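Local coordinates for protein dTDP-4-dehydrorhamnose Reductase (Yersinia enterocolitica, PDB 5U9C) that probably catalyses the NADPH-dependent reduction of dTDP-4-dehydro-L-rhamnose to dTDP-L-rhamnose, a step in the biosynthesis of this activated sugar, at residues K5-T11 against D29-T35; L42-I48 against I81-A86; T87-Q92 against S140-C145; Q198-F202 against L215-S219. Where two conformers were deposited one is given. Residues are numbered along the deposited sequence.

Contact 1. Residues K5-T11 against D29-T35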
loop_
_atom_site.group_PDB
_atom_site.type_symbol
_atom_site.label_atom_id
_atom_site.label_comp_id
_atom_site.label_asym_id
_atom_site.label_seq_id
_atom_site.Cartn_x
_atom_site.Cartn_y
_atom_site.Cartn_z
ATOM N N LYS D 5 -41.697 35.152 7.836
ATOM C CA LYS D 5 -40.350 34.901 8.365
ATOM C C LYS D 5 -39.653 33.817 7.556
ATOM O O LYS D 5 -40.305 32.916 7.061
ATOM C CB LYS D 5 -40.437 34.441 9.821
ATOM C CG LYS D 5 -41.002 35.482 10.779
ATOM C CD LYS D 5 -41.270 34.866 12.147
ATOM C CE LYS D 5 -41.494 35.922 13.222
ATOM N NZ LYS D 5 -40.251 36.703 13.501
ATOM N N ARG D 6 -38.335 33.935 7.405
ATOM C CA ARG D 6 -37.530 32.911 6.718
ATOM C C ARG D 6 -37.605 31.629 7.577
ATOM O O ARG D 6 -37.525 31.704 8.812
ATOM C CB ARG D 6 -36.070 33.314 6.643
ATOM C CG ARG D 6 -35.724 34.651 5.998
ATOM C CD ARG D 6 -34.237 34.910 6.270
ATOM N NE ARG D 6 -33.766 36.261 5.966
ATOM C CZ ARG D 6 -33.384 36.694 4.764
ATOM N NH1 ARG D 6 -32.960 37.949 4.620
ATOM N NH2 ARG D 6 -33.435 35.896 3.700
ATOM N N LYS D 7 -37.742 30.471 6.934
ATOM C CA LYS D 7 -37.906 29.218 7.657
ATOM C C LYS D 7 -36.635 28.341 7.613
ATOM O O LYS D 7 -36.024 28.155 6.540
ATOM C CB LYS D 7 -39.131 28.454 7.105
ATOM C CG LYS D 7 -39.392 27.137 7.818
ATOM C CD LYS D 7 -40.473 26.253 7.180
ATOM C CE LYS D 7 -41.895 26.730 7.427
ATOM N NZ LYS D 7 -42.890 25.703 6.965
ATOM N N ILE D 8 -36.256 27.849 8.790
ATOM C CA ILE D 8 -35.142 26.920 8.995
ATOM C C ILE D 8 -35.717 25.572 9.439
ATOM O O ILE D 8 -36.490 25.496 10.405
ATOM C CB ILE D 8 -34.191 27.386 10.113
ATOM C CG1 ILE D 8 -33.442 28.635 9.677
ATOM C CG2 ILE D 8 -33.185 26.285 10.439
ATOM C CD1 ILE D 8 -32.663 29.316 10.782
ATOM N N LEU D 9 -35.345 24.515 8.742
ATOM C CA LEU D 9 -35.759 23.163 9.094
ATOM C C LEU D 9 -34.499 22.413 9.579
ATOM O O LEU D 9 -33.496 22.341 8.858
ATOM C CB LEU D 9 -36.425 22.502 7.897
ATOM C CG LEU D 9 -37.031 21.118 8.128
ATOM C CD1 LEU D 9 -38.151 20.829 7.128
ATOM C CD2 LEU D 9 -35.972 20.022 8.076
ATOM N N ILE D 10 -34.556 21.880 10.803
ATOM C CA ILE D 10 -33.413 21.197 11.439
ATOM C C ILE D 10 -33.652 19.724 11.724
ATOM O O ILE D 10 -34.662 19.384 12.329
ATOM C CB ILE D 10 -33.086 21.830 12.828
ATOM C CG1 ILE D 10 -32.959 23.337 12.696
ATOM C CG2 ILE D 10 -31.809 21.215 13.448
ATOM C CD1 ILE D 10 -32.628 24.055 13.981
ATOM N N THR D 11 -32.725 18.855 11.296
ATOM C CA THR D 11 -32.765 17.421 11.665
ATOM C C THR D 11 -31.722 17.281 12.770
ATOM O O THR D 11 -30.716 17.995 12.764
ATOM C CB THR D 11 -32.410 16.453 10.507
ATOM O OG1 THR D 11 -30.992 16.515 10.207
ATOM C CG2 THR D 11 -33.242 16.770 9.274
ATOM N N ASP D 29 -34.578 36.248 13.703
ATOM C CA ASP D 29 -35.819 36.480 12.951
ATOM C C ASP D 29 -36.390 35.177 12.334
ATOM O O ASP D 29 -37.456 35.186 11.736
ATOM C CB ASP D 29 -35.560 37.434 11.767
ATOM C CG ASP D 29 -35.093 38.808 12.189
ATOM O OD1 ASP D 29 -35.232 39.160 13.379
ATOM O OD2 ASP D 29 -34.605 39.553 11.303
ATOM N N TYR D 30 -35.675 34.072 12.468
ATOM C CA TYR D 30 -36.097 32.815 11.836
ATOM C C TYR D 30 -37.248 32.034 12.501
ATOM O O TYR D 30 -37.405 32.057 13.704
ATOM C CB TYR D 30 -34.870 31.903 11.686
ATOM C CG TYR D 30 -33.937 32.321 10.565
ATOM C CD1 TYR D 30 -34.159 31.863 9.285
ATOM C CD2 TYR D 30 -32.841 33.153 10.778
ATOM C CE1 TYR D 30 -33.335 32.207 8.241
ATOM C CE2 TYR D 30 -32.010 33.524 9.717
ATOM C CZ TYR D 30 -32.269 33.040 8.453
ATOM O OH TYR D 30 -31.486 33.344 7.349
ATOM N N ASN D 31 -38.061 31.374 11.676
ATOM C CA ASN D 31 -39.110 30.459 12.129
ATOM C C ASN D 31 -38.431 29.076 12.048
ATOM O O ASN D 31 -38.055 28.638 10.953
ATOM C CB ASN D 31 -40.319 30.509 11.196
ATOM C CG ASN D 31 -41.309 29.366 11.442
ATOM O OD1 ASN D 31 -41.507 28.928 12.580
ATOM N ND2 ASN D 31 -41.937 28.876 10.365
ATOM N N VAL D 32 -38.295 28.385 13.177
ATOM C CA VAL D 32 -37.549 27.115 13.221
ATOM C C VAL D 32 -38.431 25.881 13.368
ATOM O O VAL D 32 -39.228 25.792 14.288
ATOM C CB VAL D 32 -36.542 27.123 14.392
ATOM C CG1 VAL D 32 -35.639 25.901 14.341
ATOM C CG2 VAL D 32 -35.691 28.387 14.370
ATOM N N ILE D 33 -38.263 24.929 12.465
ATOM C CA ILE D 33 -38.993 23.656 12.496
ATOM C C ILE D 33 -37.979 22.595 12.917
ATOM O O ILE D 33 -37.005 22.305 12.193
ATOM C CB ILE D 33 -39.565 23.283 11.097
ATOM C CG1 ILE D 33 -40.416 24.415 10.536
ATOM C CG2 ILE D 33 -40.380 21.986 11.160
ATOM C CD1 ILE D 33 -41.588 24.791 11.405
ATOM N N VAL D 34 -38.191 22.035 14.096
ATOM C CA VAL D 34 -37.318 21.001 14.637
ATOM C C VAL D 34 -38.006 19.671 14.357
ATOM O O VAL D 34 -39.033 19.373 14.953
ATOM C CB VAL D 34 -37.092 21.180 16.154
ATOM C CG1 VAL D 34 -36.169 20.084 16.694
ATOM C CG2 VAL D 34 -36.514 22.561 16.444
ATOM N N THR D 35 -37.439 18.877 13.452
ATOM C CA THR D 35 -38.039 17.602 13.103
ATOM C C THR D 35 -37.979 16.631 14.291
ATOM O O THR D 35 -37.080 16.704 15.132
ATOM C CB THR D 35 -37.377 16.963 11.856
ATOM O OG1 THR D 35 -36.051 16.532 12.167
ATOM C CG2 THR D 35 -37.337 17.945 10.703
HETATM O O HOH W 1 -41.949 30.969 8.054
HETATM O O HOH W 2 -37.153 35.907 9.112
HETATM O O HOH W 3 -34.507 17.656 14.704
#
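Ile8 (m, t) sends CD1 over a face of the Tyr30 ring, 3.6 Å from its centroid, a CH-pi contact at the N-terminal end of the strand pair. Arg6, extended beyond its m chi1, lays CD 3.3 Å from Tyr30 OH. On the face shared by Ile8, Ile10 and Val32, Ile10 CD1 meets Val32 CG1 at 3.6 Å, and Leu25 of helix 16-25 covers all three. Five backbone hydrogen bonds, from Asn31 N to Arg6 O (2.9 Å) through Thr35 N to Ile10 O (3.0 Å), join strands 7-11 and 31-34 in parallel; with helix 16-25 they form the first beta-alpha-beta unit of the Rossmann fold. On the other face Lys7 is extended to CD, which lies 3.8 Å from Ile33 CG1; its m chi3 then turns the amine to a salt bridge with Glu55. Leu9 CD2 touches Thr35 CG2 at 3.6 Å, and Tyr51 of helix 48-55 packs on Leu9, Ile33 and Thr35. One water links Lys5 O (2.7 Å) with Asn31 ND2 (3.1 Å).

Contact 2. Residues L42-I48 against I81-A86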
loop_
_atom_site.group_PDB
_atom_site.type_symbol
_atom_site.label_atom_id
_atom_site.label_comp_id
_atom_site.label_asym_id
_atom_site.label_seq_id
_atom_site.Cartn_x
_atom_site.Cartn_y
_atom_site.Cartn_z
ATOM N N LEU D 42 -34.828 8.985 9.919
ATOM C CA LEU D 42 -33.771 8.550 8.995
ATOM C C LEU D 42 -33.989 7.125 8.506
ATOM O O LEU D 42 -33.533 6.790 7.419
ATOM C CB LEU D 42 -32.387 8.664 9.625
ATOM C CG LEU D 42 -31.937 10.067 10.043
ATOM C CD1 LEU D 42 -30.532 9.990 10.613
ATOM C CD2 LEU D 42 -31.977 11.051 8.908
ATOM N N SER D 43 -34.685 6.298 9.293
ATOM C CA SER D 43 -34.966 4.919 8.881
ATOM C C SER D 43 -36.147 4.822 7.922
ATOM O O SER D 43 -36.482 3.735 7.516
ATOM C CB SER D 43 -35.241 4.022 10.090
ATOM O OG SER D 43 -36.383 4.485 10.760
ATOM N N VAL D 44 -36.798 5.948 7.615
ATOM C CA VAL D 44 -37.899 5.989 6.652
ATOM C C VAL D 44 -37.540 7.092 5.634
ATOM O O VAL D 44 -38.218 8.119 5.543
ATOM C CB VAL D 44 -39.264 6.269 7.333
ATOM C CG1 VAL D 44 -40.408 6.141 6.333
ATOM C CG2 VAL D 44 -39.507 5.291 8.482
ATOM N N PRO D 45 -36.452 6.885 4.865
ATOM C CA PRO D 45 -36.053 7.889 3.883
ATOM C C PRO D 45 -37.115 8.171 2.818
ATOM O O PRO D 45 -37.164 9.273 2.292
ATOM C CB PRO D 45 -34.788 7.281 3.249
ATOM C CG PRO D 45 -34.885 5.828 3.508
ATOM C CD PRO D 45 -35.575 5.705 4.825
ATOM N N GLU D 46 -37.979 7.201 2.546
ATOM C CA GLU D 46 -39.010 7.376 1.519
ATOM C C GLU D 46 -40.088 8.430 1.807
ATOM O O GLU D 46 -40.836 8.798 0.902
ATOM C CB GLU D 46 -39.700 6.048 1.201
ATOM C CG GLU D 46 -40.459 5.397 2.367
ATOM C CD GLU D 46 -39.608 4.493 3.263
ATOM O OE1 GLU D 46 -40.192 3.524 3.794
ATOM O OE2 GLU D 46 -38.374 4.710 3.412
ATOM N N ALA D 47 -40.185 8.898 3.055
ATOM C CA ALA D 47 -41.174 9.907 3.431
ATOM C C ALA D 47 -40.546 11.290 3.558
ATOM O O ALA D 47 -41.251 12.281 3.746
ATOM C CB ALA D 47 -41.849 9.523 4.746
ATOM N N ILE D 48 -39.234 11.369 3.427
ATOM C CA ILE D 48 -38.548 12.639 3.607
ATOM C C ILE D 48 -38.837 13.711 2.543
ATOM O O ILE D 48 -39.117 14.850 2.898
ATOM C CB ILE D 48 -37.037 12.407 3.751
ATOM C CG1 ILE D 48 -36.781 11.627 5.049
ATOM C CG2 ILE D 48 -36.267 13.723 3.747
ATOM C CD1 ILE D 48 -35.325 11.285 5.290
ATOM N N ILE D 81 -28.522 3.449 5.034
ATOM C CA ILE D 81 -29.856 4.019 5.071
ATOM C C ILE D 81 -29.914 5.364 5.782
ATOM O O ILE D 81 -30.473 6.330 5.249
ATOM C CB ILE D 81 -30.831 3.061 5.757
ATOM C CG1 ILE D 81 -30.959 1.772 4.920
ATOM C CG2 ILE D 81 -32.196 3.738 5.933
ATOM C CD1 ILE D 81 -31.673 0.634 5.607
ATOM N N TYR D 82 -29.303 5.432 6.960
ATOM C CA TYR D 82 -29.366 6.637 7.786
ATOM C C TYR D 82 -28.507 7.792 7.321
ATOM O O TYR D 82 -28.927 8.948 7.431
ATOM C CB TYR D 82 -28.943 6.323 9.219
ATOM C CG TYR D 82 -29.981 5.660 10.099
ATOM C CD1 TYR D 82 -30.661 4.519 9.693
ATOM C CD2 TYR D 82 -30.209 6.134 11.394
ATOM C CE1 TYR D 82 -31.587 3.884 10.533
ATOM C CE2 TYR D 82 -31.132 5.514 12.238
ATOM C CZ TYR D 82 -31.814 4.392 11.804
ATOM O OH TYR D 82 -32.727 3.786 12.647
ATOM N N ASN D 83 -27.303 7.493 6.856
ATOM C CA ASN D 83 -26.343 8.543 6.486
ATOM C C ASN D 83 -26.283 8.824 5.009
ATOM O O ASN D 83 -25.955 9.953 4.602
ATOM C CB ASN D 83 -24.945 8.192 7.035
ATOM C CG ASN D 83 -24.935 8.067 8.556
ATOM O OD1 ASN D 83 -25.851 8.554 9.229
ATOM N ND2 ASN D 83 -23.914 7.398 9.109
ATOM N N HIS D 84 -26.568 7.808 4.195
ATOM C CA HIS D 84 -26.553 8.014 2.751
ATOM C C HIS D 84 -27.937 8.180 2.146
ATOM O O HIS D 84 -28.245 9.240 1.628
ATOM C CB HIS D 84 -25.785 6.921 2.031
ATOM C CG HIS D 84 -25.879 7.012 0.543
ATOM N ND1 HIS D 84 -25.935 5.901 -0.263
ATOM C CD2 HIS D 84 -26.044 8.080 -0.275
ATOM C CE1 HIS D 84 -26.038 6.281 -1.525
ATOM N NE2 HIS D 84 -26.121 7.600 -1.558
ATOM N N LEU D 85 -28.772 7.152 2.209
ATOM C CA LEU D 85 -30.079 7.247 1.572
ATOM C C LEU D 85 -30.941 8.396 2.110
ATOM O O LEU D 85 -31.543 9.109 1.330
ATOM C CB LEU D 85 -30.815 5.906 1.635
ATOM C CG LEU D 85 -30.047 4.719 1.015
ATOM C CD1 LEU D 85 -30.931 3.497 1.078
ATOM C CD2 LEU D 85 -29.626 4.963 -0.427
ATOM N N ALA D 86 -30.998 8.578 3.428
ATOM C CA ALA D 86 -31.772 9.663 3.998
ATOM C C ALA D 86 -31.228 11.021 3.536
ATOM O O ALA D 86 -31.993 11.897 3.179
ATOM C CB ALA D 86 -31.794 9.583 5.520
#
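Leu42 lies over a face of the Tyr82 ring, its CB 4.2 Å from the ring centroid in a CH-pi contact, while its CD2 reaches on to Ala86 CB at 3.7 Å. The same ring face also carries the backbone N of Ser43, and Ser43 CB comes within 3.6 Å of Tyr82 OH. Further along, the loop before helix 48-55 lies against helix 76-97. Pro45 CB is 3.9 Å from Ala86 CA, and the two CA atoms are 4.6 Å apart, a closeness the small alanine permits. Ile81 CG2 fills the space between Leu42 O (3.6 Å) and Pro45 CD (4.1 Å), and Ile48 CD1 adds a contact to Ala86 CB at 3.9 Å. Helix 76-97 is widened here by a pi-type turn, Ala86 N bonding to Ile81 O at 2.9 Å. Ile81 and Leu85 also pack on Ile269 and Tyr266 of a second subunit. With no hydrogen bond between the segments, the contact rests on van der Waals packing, mostly apolar, and on the alanine that lets proline come close.

Contact 3. Residues T87-Q92 against S140-C145. With IMD (imidazole), chain H.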
loop_
_atom_site.group_PDB
_atom_site.type_symbol
_atom_site.label_atom_id
_atom_site.label_comp_id
_atom_site.label_asym_id
_atom_site.label_seq_id
_atom_site.Cartn_x
_atom_site.Cartn_y
_atom_site.Cartn_z
ATOM N N THR D 87 -29.910 11.160 3.514
ATOM C CA THR D 87 -29.260 12.406 3.133
ATOM C C THR D 87 -29.557 12.718 1.658
ATOM O O THR D 87 -29.748 13.876 1.312
ATOM C CB THR D 87 -27.747 12.325 3.409
ATOM O OG1 THR D 87 -27.542 12.142 4.810
ATOM C CG2 THR D 87 -27.006 13.586 2.972
ATOM N N GLU D 88 -29.617 11.678 0.816
ATOM C CA GLU D 88 -29.943 11.831 -0.595
ATOM C C GLU D 88 -31.333 12.440 -0.763
ATOM O O GLU D 88 -31.531 13.320 -1.594
ATOM C CB GLU D 88 -29.864 10.480 -1.312
ATOM C CG GLU D 88 -30.416 10.411 -2.745
ATOM C CD GLU D 88 -29.636 11.232 -3.766
ATOM O OE1 GLU D 88 -28.495 11.645 -3.476
ATOM O OE2 GLU D 88 -30.170 11.467 -4.881
ATOM N N GLN D 89 -32.302 11.960 0.008
ATOM C CA GLN D 89 -33.659 12.526 -0.066
ATOM C C GLN D 89 -33.693 13.972 0.427
ATOM O O GLN D 89 -34.374 14.811 -0.150
ATOM C CB GLN D 89 -34.647 11.651 0.686
ATOM C CG GLN D 89 -34.766 10.270 0.054
ATOM C CD GLN D 89 -35.268 10.337 -1.357
ATOM O OE1 GLN D 89 -36.335 10.890 -1.620
ATOM N NE2 GLN D 89 -34.511 9.761 -2.282
ATOM N N ILE D 90 -32.951 14.264 1.489
ATOM C CA ILE D 90 -32.884 15.631 2.005
ATOM C C ILE D 90 -32.275 16.564 0.941
ATOM O O ILE D 90 -32.790 17.667 0.709
ATOM C CB ILE D 90 -32.076 15.693 3.320
ATOM C CG1 ILE D 90 -32.859 14.954 4.424
ATOM C CG2 ILE D 90 -31.798 17.141 3.717
ATOM C CD1 ILE D 90 -32.126 14.767 5.729
ATOM N N ALA D 91 -31.187 16.130 0.306
ATOM C CA ALA D 91 -30.537 16.942 -0.737
ATOM C C ALA D 91 -31.469 17.159 -1.947
ATOM O O ALA D 91 -31.528 18.259 -2.479
ATOM C CB ALA D 91 -29.251 16.298 -1.177
ATOM N N GLN D 92 -32.214 16.123 -2.348
ATOM C CA GLN D 92 -33.143 16.256 -3.465
ATOM C C GLN D 92 -34.250 17.256 -3.097
ATOM O O GLN D 92 -34.626 18.089 -3.917
ATOM C CB GLN D 92 -33.744 14.901 -3.899
ATOM C CG GLN D 92 -32.781 13.968 -4.629
ATOM C CD GLN D 92 -32.196 14.583 -5.895
ATOM O OE1 GLN D 92 -32.836 15.396 -6.567
ATOM N NE2 GLN D 92 -30.990 14.161 -6.247
ATOM N N SER D 140 -23.892 13.235 -2.328
ATOM C CA SER D 140 -25.321 13.473 -2.596
ATOM C C SER D 140 -25.671 14.951 -2.458
ATOM O O SER D 140 -26.433 15.500 -3.259
ATOM C CB SER D 140 -26.196 12.678 -1.624
ATOM O OG SER D 140 -26.129 11.316 -1.921
ATOM N N VAL D 141 -25.102 15.585 -1.440
ATOM C CA VAL D 141 -25.324 16.995 -1.166
ATOM C C VAL D 141 -24.715 17.868 -2.279
ATOM O O VAL D 141 -25.414 18.728 -2.843
ATOM C CB VAL D 141 -24.787 17.374 0.222
ATOM C CG1 VAL D 141 -24.779 18.887 0.428
ATOM C CG2 VAL D 141 -25.612 16.686 1.307
ATOM N N ARG D 142 -23.449 17.614 -2.624
ATOM C CA ARG D 142 -22.749 18.391 -3.677
ATOM C C ARG D 142 -23.383 18.309 -5.033
ATOM O O ARG D 142 -23.543 19.335 -5.697
ATOM C CB ARG D 142 -21.292 17.947 -3.864
ATOM C CG ARG D 142 -20.396 18.367 -2.746
ATOM C CD ARG D 142 -18.930 18.364 -3.165
ATOM N NE ARG D 142 -18.146 18.578 -1.967
ATOM C CZ ARG D 142 -17.861 17.621 -1.094
ATOM N NH1 ARG D 142 -17.177 17.916 0.001
ATOM N NH2 ARG D 142 -18.278 16.372 -1.304
ATOM N N ASN D 143 -23.683 17.084 -5.455
ATOM C CA ASN D 143 -24.309 16.844 -6.735
ATOM C C ASN D 143 -25.706 17.518 -6.864
ATOM O O ASN D 143 -26.012 18.085 -7.897
ATOM C CB ASN D 143 -24.400 15.338 -7.014
ATOM C CG ASN D 143 -23.024 14.664 -7.096
ATOM O OD1 ASN D 143 -21.979 15.294 -6.873
ATOM N ND2 ASN D 143 -23.027 13.364 -7.377
ATOM N N ALA D 144 -26.516 17.486 -5.807
ATOM C CA ALA D 144 -27.862 18.081 -5.845
ATOM C C ALA D 144 -27.903 19.601 -5.650
ATOM O O ALA D 144 -28.615 20.288 -6.376
ATOM C CB ALA D 144 -28.748 17.421 -4.798
ATOM N N CYS D 145 -27.170 20.114 -4.662
ATOM C CA CYS D 145 -27.187 21.549 -4.310
ATOM C C CYS D 145 -25.864 22.248 -4.561
ATOM O O CYS D 145 -25.401 23.031 -3.725
ATOM C CB CYS D 145 -27.529 21.676 -2.827
ATOM S SG CYS D 145 -29.075 20.872 -2.399
HETATM N N1 IMD H . -38.037 10.764 -4.418
HETATM C C2 IMD H . -37.214 11.676 -4.983
HETATM N N3 IMD H . -37.911 12.357 -5.922
HETATM C C4 IMD H . -39.172 11.872 -5.948
HETATM C C5 IMD H . -39.251 10.869 -5.004
HETATM O O HOH W 4 -27.745 13.820 -5.067
#
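A carboxylate and a hydroxyl meet in the otherwise small-residue seam between these helices: Ser140 OG donates to Glu88 OE1 at 2.9 Å. A water reinforces the pair, donating to Glu88 OE1 and to Ser140 O, both at 2.8 Å, while Glu88 OE2 accepts from Gln92 NE2 at 3.1 Å, one turn along its own helix. The t, p conformation of Glu88 folds the carboxylate round to the neighbouring helix. Ala91 is central to the seam, its CB 3.6 Å from Ser140 O and 3.8 Å from Ala144 CB; such small side chains let the axes approach to 8.7 Å, at 21° between nearly parallel directions. Thr87 CG2 meets Val141 CG2 at 3.8 Å on the side facing the sheet, where both touch Tyr103 of strand 100-106. Cys145, where the chain leaves the helix, sets SG 3.6 Å from Ala91 O. Towards a second subunit, Glu88 and Gln92 pack on its Thr146. Helices 76-97 and 129-144 are adjacent on one side of the parallel sheet, around strand 100-106, the side-by-side helix layer characteristic of the Rossmann-type fold of the extended short-chain dehydrogenases.

Contact 4. Residues Q198-F202 against L215-S219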
loop_
_atom_site.group_PDB
_atom_site.type_symbol
_atom_site.label_atom_id
_atom_site.label_comp_id
_atom_site.label_asym_id
_atom_site.label_seq_id
_atom_site.Cartn_x
_atom_site.Cartn_y
_atom_site.Cartn_z
ATOM N N GLN D 198 -18.507 26.405 19.773
ATOM C CA GLN D 198 -17.842 27.259 18.764
ATOM C C GLN D 198 -18.423 26.967 17.382
ATOM O O GLN D 198 -18.678 27.892 16.600
ATOM C CB GLN D 198 -16.323 27.057 18.726
ATOM C CG GLN D 198 -15.560 27.530 19.955
ATOM C CD GLN D 198 -14.038 27.323 19.854
ATOM O OE1 GLN D 198 -13.548 26.336 19.263
ATOM N NE2 GLN D 198 -13.278 28.268 20.444
ATOM N N LEU D 199 -18.664 25.684 17.105
ATOM C CA LEU D 199 -19.242 25.277 15.816
ATOM C C LEU D 199 -20.644 25.901 15.669
ATOM O O LEU D 199 -21.021 26.372 14.588
ATOM C CB LEU D 199 -19.281 23.752 15.682
ATOM C CG LEU D 199 -19.950 23.180 14.433
ATOM C CD1 LEU D 199 -19.356 23.802 13.173
ATOM C CD2 LEU D 199 -19.819 21.667 14.409
ATOM N N CYS D 200 -21.393 25.924 16.767
ATOM C CA CYS D 200 -22.725 26.546 16.776
ATOM C C CYS D 200 -22.623 28.027 16.359
ATOM O O CYS D 200 -23.313 28.481 15.470
ATOM C CB CYS D 200 -23.350 26.441 18.173
ATOM S SG CYS D 200 -24.922 27.310 18.354
ATOM N N ASN D 201 -21.735 28.765 17.011
ATOM C CA ASN D 201 -21.545 30.174 16.695
ATOM C C ASN D 201 -21.170 30.368 15.218
ATOM O O ASN D 201 -21.650 31.314 14.580
ATOM C CB ASN D 201 -20.486 30.793 17.611
ATOM C CG ASN D 201 -20.928 30.833 19.081
ATOM O OD1 ASN D 201 -22.124 30.900 19.384
ATOM N ND2 ASN D 201 -19.962 30.814 19.993
ATOM N N PHE D 202 -20.317 29.482 14.699
ATOM C CA PHE D 202 -19.905 29.554 13.306
ATOM C C PHE D 202 -21.091 29.295 12.383
ATOM O O PHE D 202 -21.239 29.970 11.357
ATOM C CB PHE D 202 -18.764 28.585 12.955
ATOM C CG PHE D 202 -18.432 28.592 11.487
ATOM C CD1 PHE D 202 -17.611 29.575 10.961
ATOM C CD2 PHE D 202 -19.019 27.687 10.622
ATOM C CE1 PHE D 202 -17.329 29.615 9.605
ATOM C CE2 PHE D 202 -18.765 27.738 9.262
ATOM C CZ PHE D 202 -17.916 28.693 8.758
ATOM N N LEU D 215 -15.792 22.934 4.343
ATOM C CA LEU D 215 -14.874 23.434 5.358
ATOM C C LEU D 215 -14.607 22.400 6.431
ATOM O O LEU D 215 -15.433 21.537 6.696
ATOM C CB LEU D 215 -15.467 24.661 6.046
ATOM C CG LEU D 215 -15.524 25.967 5.275
ATOM C CD1 LEU D 215 -16.436 26.955 5.979
ATOM C CD2 LEU D 215 -14.117 26.534 5.115
ATOM N N HIS D 216 -13.430 22.498 7.026
ATOM C CA HIS D 216 -13.041 21.695 8.173
ATOM C C HIS D 216 -13.132 22.648 9.355
ATOM O O HIS D 216 -12.549 23.729 9.312
ATOM C CB HIS D 216 -11.595 21.261 8.012
ATOM C CG HIS D 216 -11.404 20.188 7.000
ATOM N ND1 HIS D 216 -10.201 19.538 6.833
ATOM C CD2 HIS D 216 -12.291 19.563 6.190
ATOM C CE1 HIS D 216 -10.337 18.608 5.904
ATOM N NE2 HIS D 216 -11.589 18.612 5.487
ATOM N N PHE D 217 -13.837 22.251 10.412
ATOM C CA PHE D 217 -13.979 23.101 11.586
ATOM C C PHE D 217 -13.502 22.334 12.822
ATOM O O PHE D 217 -14.193 21.430 13.335
ATOM C CB PHE D 217 -15.426 23.616 11.751
ATOM C CG PHE D 217 -15.557 24.707 12.801
ATOM C CD1 PHE D 217 -15.625 24.381 14.146
ATOM C CD2 PHE D 217 -15.576 26.045 12.448
ATOM C CE1 PHE D 217 -15.721 25.357 15.113
ATOM C CE2 PHE D 217 -15.680 27.030 13.420
ATOM C CZ PHE D 217 -15.754 26.683 14.753
ATOM N N ALA D 218 -12.304 22.692 13.287
ATOM C CA ALA D 218 -11.697 22.035 14.447
ATOM C C ALA D 218 -10.612 22.879 15.090
ATOM O O ALA D 218 -9.962 23.701 14.415
ATOM C CB ALA D 218 -11.098 20.696 14.027
ATOM N N SER D 219 -10.401 22.653 16.385
ATOM C CA SER D 219 -9.336 23.323 17.106
ATOM C C SER D 219 -7.991 22.870 16.523
ATOM O O SER D 219 -7.870 21.757 15.991
ATOM C CB SER D 219 -9.399 22.990 18.599
ATOM O OG SER D 219 -10.634 23.370 19.168
HETATM O O HOH W 5 -13.307 23.728 18.113
#
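Helix 198-202 runs roughly against strand 215-217, at 143° between their directions, and the axes stay 10.9 Å apart; even the nearest CA atoms, those of Leu199 and Phe217, are separated by 7.1 Å. Large side chains fill this gap. Phe217, with chi1 t, reaches out to the helix: its CZ lies 3.7 Å from Gln198 O, its CE1 3.6 Å from Leu199 N and its CE2 3.5 Å from Phe202 CB. Leu199 CD1 covers one face of that ring, 4.2 Å from its centroid, as a CH-pi contact. This is a helix packed on the edge strand, within this chain, of the parallel Rossmann sheet; strand 213-217 follows helix 196-209 directly and pairs with strand 149-154, whose Ile152 touches Leu199, Phe202 and Phe217. The rings of Phe202 and Phe217 meet obliquely, with centroids 5.3 Å apart and planes at 40°, and Phe202 CZ also reaches Leu215 CD1 at 3.6 Å. At the far end the chemistry turns polar: a water donates to Gln198 OE1 and to Ser219 OG, each at 2.9 Å, and Ser219 OG bonds in addition to Asp282 of helix 279-288.

Contacts 1 and 4 involve the two outermost strands, within this chain, of the same parallel sheet, but only contact 1 joins strand to strand, through backbone hydrogen bonds; contact 4 packs a helix on a strand through aromatic and aliphatic side chains. Contact 4 is buried and nearest the centre of the chain, whereas contact 1 lies further out, with exposed charged residues at one end. Contacts 2 and 3 share helix 76-97 and touch, as where Ile48 meets Ile90, and both reach a second subunit. Contact 2 is mainly apolar, partly exposed and without hydrogen bonds across its segments; contact 3 is buried yet includes a glutamate-serine bond. Thr11 of contact 1 packs on Ile90 of contact 3, joining sheet to helix layer.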